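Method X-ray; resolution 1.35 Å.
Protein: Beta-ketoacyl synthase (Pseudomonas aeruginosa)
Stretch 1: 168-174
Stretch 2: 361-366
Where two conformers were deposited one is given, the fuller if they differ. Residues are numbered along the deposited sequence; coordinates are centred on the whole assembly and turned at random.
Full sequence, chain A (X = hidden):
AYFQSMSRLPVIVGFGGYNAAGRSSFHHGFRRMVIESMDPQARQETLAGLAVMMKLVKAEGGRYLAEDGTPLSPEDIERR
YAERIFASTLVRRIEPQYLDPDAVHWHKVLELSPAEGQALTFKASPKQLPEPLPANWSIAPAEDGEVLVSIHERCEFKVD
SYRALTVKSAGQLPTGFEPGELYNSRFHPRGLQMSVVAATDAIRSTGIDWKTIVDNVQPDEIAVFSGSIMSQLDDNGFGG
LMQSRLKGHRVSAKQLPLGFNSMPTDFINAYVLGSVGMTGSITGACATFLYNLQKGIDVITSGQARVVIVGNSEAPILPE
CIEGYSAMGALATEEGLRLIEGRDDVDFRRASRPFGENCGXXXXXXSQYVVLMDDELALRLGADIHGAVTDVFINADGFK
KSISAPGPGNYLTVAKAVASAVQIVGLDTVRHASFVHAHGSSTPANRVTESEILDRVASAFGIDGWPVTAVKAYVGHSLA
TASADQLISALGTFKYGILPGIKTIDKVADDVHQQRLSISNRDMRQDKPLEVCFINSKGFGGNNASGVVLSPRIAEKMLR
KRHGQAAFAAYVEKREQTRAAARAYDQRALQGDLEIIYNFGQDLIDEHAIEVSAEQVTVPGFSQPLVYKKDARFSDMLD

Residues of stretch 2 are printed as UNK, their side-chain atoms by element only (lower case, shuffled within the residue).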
# COMPACT_ATOMS: atom_id res chain seq x y z
N LYS A 168 20.60 -3.41 18.60
CA LYS A 168 21.35 -4.64 18.35
C LYS A 168 20.46 -5.87 18.22
O LYS A 168 20.98 -6.96 18.06
CB LYS A 168 22.36 -4.93 19.48
CG LYS A 168 23.24 -3.76 19.94
CD LYS A 168 24.23 -3.32 18.91
CE LYS A 168 25.09 -2.16 19.44
NZ LYS A 168 25.99 -1.67 18.39
N SER A 169 19.14 -5.70 18.33
CA SER A 169 18.21 -6.82 18.46
C SER A 169 17.06 -6.78 17.47
O SER A 169 16.70 -5.73 16.98
CB SER A 169 17.67 -6.88 19.89
OG SER A 169 17.30 -5.59 20.34
N ALA A 170 16.50 -7.95 17.18
CA ALA A 170 15.38 -8.09 16.24
C ALA A 170 14.70 -9.43 16.41
O ALA A 170 15.31 -10.38 16.91
CB ALA A 170 15.86 -7.95 14.82
N GLY A 171 13.44 -9.51 15.97
CA GLY A 171 12.74 -10.78 15.84
C GLY A 171 13.07 -11.42 14.51
O GLY A 171 12.64 -10.94 13.47
N GLN A 172 13.83 -12.51 14.57
CA GLN A 172 14.43 -13.16 13.40
C GLN A 172 13.90 -14.56 13.23
O GLN A 172 13.72 -15.27 14.23
CB GLN A 172 15.95 -13.22 13.60
CG GLN A 172 16.61 -11.85 13.63
CD GLN A 172 17.92 -11.86 14.40
OE1 GLN A 172 18.97 -12.19 13.85
NE2 GLN A 172 17.86 -11.49 15.67
N LEU A 173 13.67 -14.99 11.99
CA LEU A 173 13.35 -16.40 11.76
C LEU A 173 14.36 -17.31 12.44
O LEU A 173 15.52 -16.92 12.62
CB LEU A 173 13.29 -16.72 10.27
CG LEU A 173 12.21 -16.02 9.44
CD1 LEU A 173 12.09 -16.61 8.03
CD2 LEU A 173 10.87 -16.06 10.14
N PRO A 174 13.94 -18.52 12.82
CA PRO A 174 14.87 -19.43 13.49
C PRO A 174 16.20 -19.61 12.73
O PRO A 174 16.22 -19.82 11.51
CB PRO A 174 14.10 -20.75 13.56
CG PRO A 174 12.65 -20.32 13.60
CD PRO A 174 12.60 -19.14 12.67
N UNK A 361 10.10 -0.34 20.67
CA UNK A 361 9.77 -1.61 20.07
C UNK A 361 11.00 -2.28 19.44
O UNK A 361 12.06 -1.66 19.28
c UNK A 361 8.41 0.36 17.48
c UNK A 361 8.54 -1.51 19.14
c UNK A 361 8.98 0.04 15.16
c UNK A 361 9.16 -1.75 16.70
c UNK A 361 8.76 -0.94 17.75
c UNK A 361 8.54 0.86 16.17
c UNK A 361 9.28 -1.27 15.42
N UNK A 362 10.84 -3.56 19.13
CA UNK A 362 11.84 -4.35 18.45
C UNK A 362 11.34 -4.74 17.07
O UNK A 362 10.27 -5.33 16.94
c UNK A 362 12.12 -5.62 19.27
o UNK A 362 12.78 -5.25 20.49
c UNK A 362 13.00 -6.61 18.50
N UNK A 363 12.13 -4.43 16.06
CA UNK A 363 11.79 -4.73 14.69
C UNK A 363 11.89 -6.23 14.43
O UNK A 363 12.79 -6.89 14.93
c UNK A 363 13.67 -3.25 11.63
c UNK A 363 12.51 -3.93 12.31
c UNK A 363 11.22 -3.18 12.03
c UNK A 363 12.77 -3.98 13.79
N UNK A 364 10.96 -6.77 13.64
CA UNK A 364 10.91 -8.19 13.35
C UNK A 364 10.45 -8.46 11.92
O UNK A 364 9.82 -7.62 11.28
c UNK A 364 9.97 -8.88 14.31
N UNK A 365 10.75 -9.67 11.46
CA UNK A 365 10.26 -10.16 10.18
C UNK A 365 9.23 -11.27 10.39
O UNK A 365 9.38 -12.12 11.26
c UNK A 365 12.17 -11.86 9.94
c UNK A 365 11.41 -10.69 9.33
c UNK A 365 13.40 -12.29 9.15
o UNK A 365 14.03 -13.28 9.57
o UNK A 365 13.76 -11.65 8.13
N UNK A 366 8.20 -11.27 9.55
CA UNK A 366 7.16 -12.29 9.62
C UNK A 366 6.36 -12.30 8.36
O UNK A 366 6.11 -11.24 7.76
o UNK A 366 5.22 -13.03 10.90
c UNK A 366 6.19 -11.99 10.76
O HOH W 1 14.82 -3.61 16.63
O HOH W 2 15.23 -3.29 19.49

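Position 361 opens the second stretch with seven side-chain carbons, one leading into a closed six-membered ring, and no heteroatom. The ring is out of reach of stretch 1 and takes no part in the contact. A benzyl group of this kind is phenylalanine, F361.

Position 362 carries three side-chain atoms: a CB that branches at once into one oxygen and one carbon. Its CA-to-CB bond points toward stretch 1, and the terminal carbon lies 3.6 Å from CA of A170 and 3.9 Å from N of G171. A beta-branched side chain with one oxygen and one methyl is threonine, and in T362 the m rotamer (chi1 -68°) sets the methyl, CG2, against the backbone of the strand. The hydroxyl is bridged by a water that lies 3.3 Å from OG1 of T362 and 3.2 Å from OG of S169.

At position 363 there are four carbons, forked at the second, and no polar atom. Its CA-to-CB bond points sideways and the side chain makes no contact with stretch 1, so the backbone does the work here: the carbonyl O of 363 accepts a hydrogen bond from N of G171 at 2.9 Å, while a second water accepts from the amide N of 363 (2.9 Å) and donates to O of S169 (2.9 Å). Since valine would have three carbons and isoleucine would branch at the first, the residue is leucine, L363.

Position 364 has a single carbon beyond the backbone. That CB lies 3.5 Å from O of G171, and CA of 364 makes a CA-H...O contact with the same O of G171 at 3.3 Å. CA of 364 stands 4.0 Å from CA of G171, the closest CA pairing in the register. A lone CB makes the residue alanine, A364. The absence of a side chain at G171 permits this approach, for an ideal CB there would fall 2.7 Å from CB of A364, a clash.

Position 365 shows three carbons in a row, the third bearing two oxygens. Its CA-to-CB bond runs sideways, yet the end of the side chain comes nearer, bringing one oxygen 3.0 Å from N of L173. A carboxylate on a two-methylene chain identifies glutamate, E365; the oxygen in question is OE2, which accepts a hydrogen bond from that amide with a nearly straight angle of 170°. The backbone N of E365 donates to O of G171 at 3.0 Å.

Position 366 ends the stretch with one carbon and one oxygen and makes no contact with stretch 1. The hydroxymethyl group is that of serine, S366.

The contact is therefore built around a single beta bridge between G171 and A364, in which the N and O of G171 reach L363 and E365, the residues flanking A364. The touching segments run in nearly the same direction, 24° apart. E365 extends the pairing through its carboxylate to L173, whereas waters and the T362 methyl join the other end. Together these elements bury 322 Å² between touching residues at least 191 apart in sequence.

Stretch 2 361-366: FTLAES
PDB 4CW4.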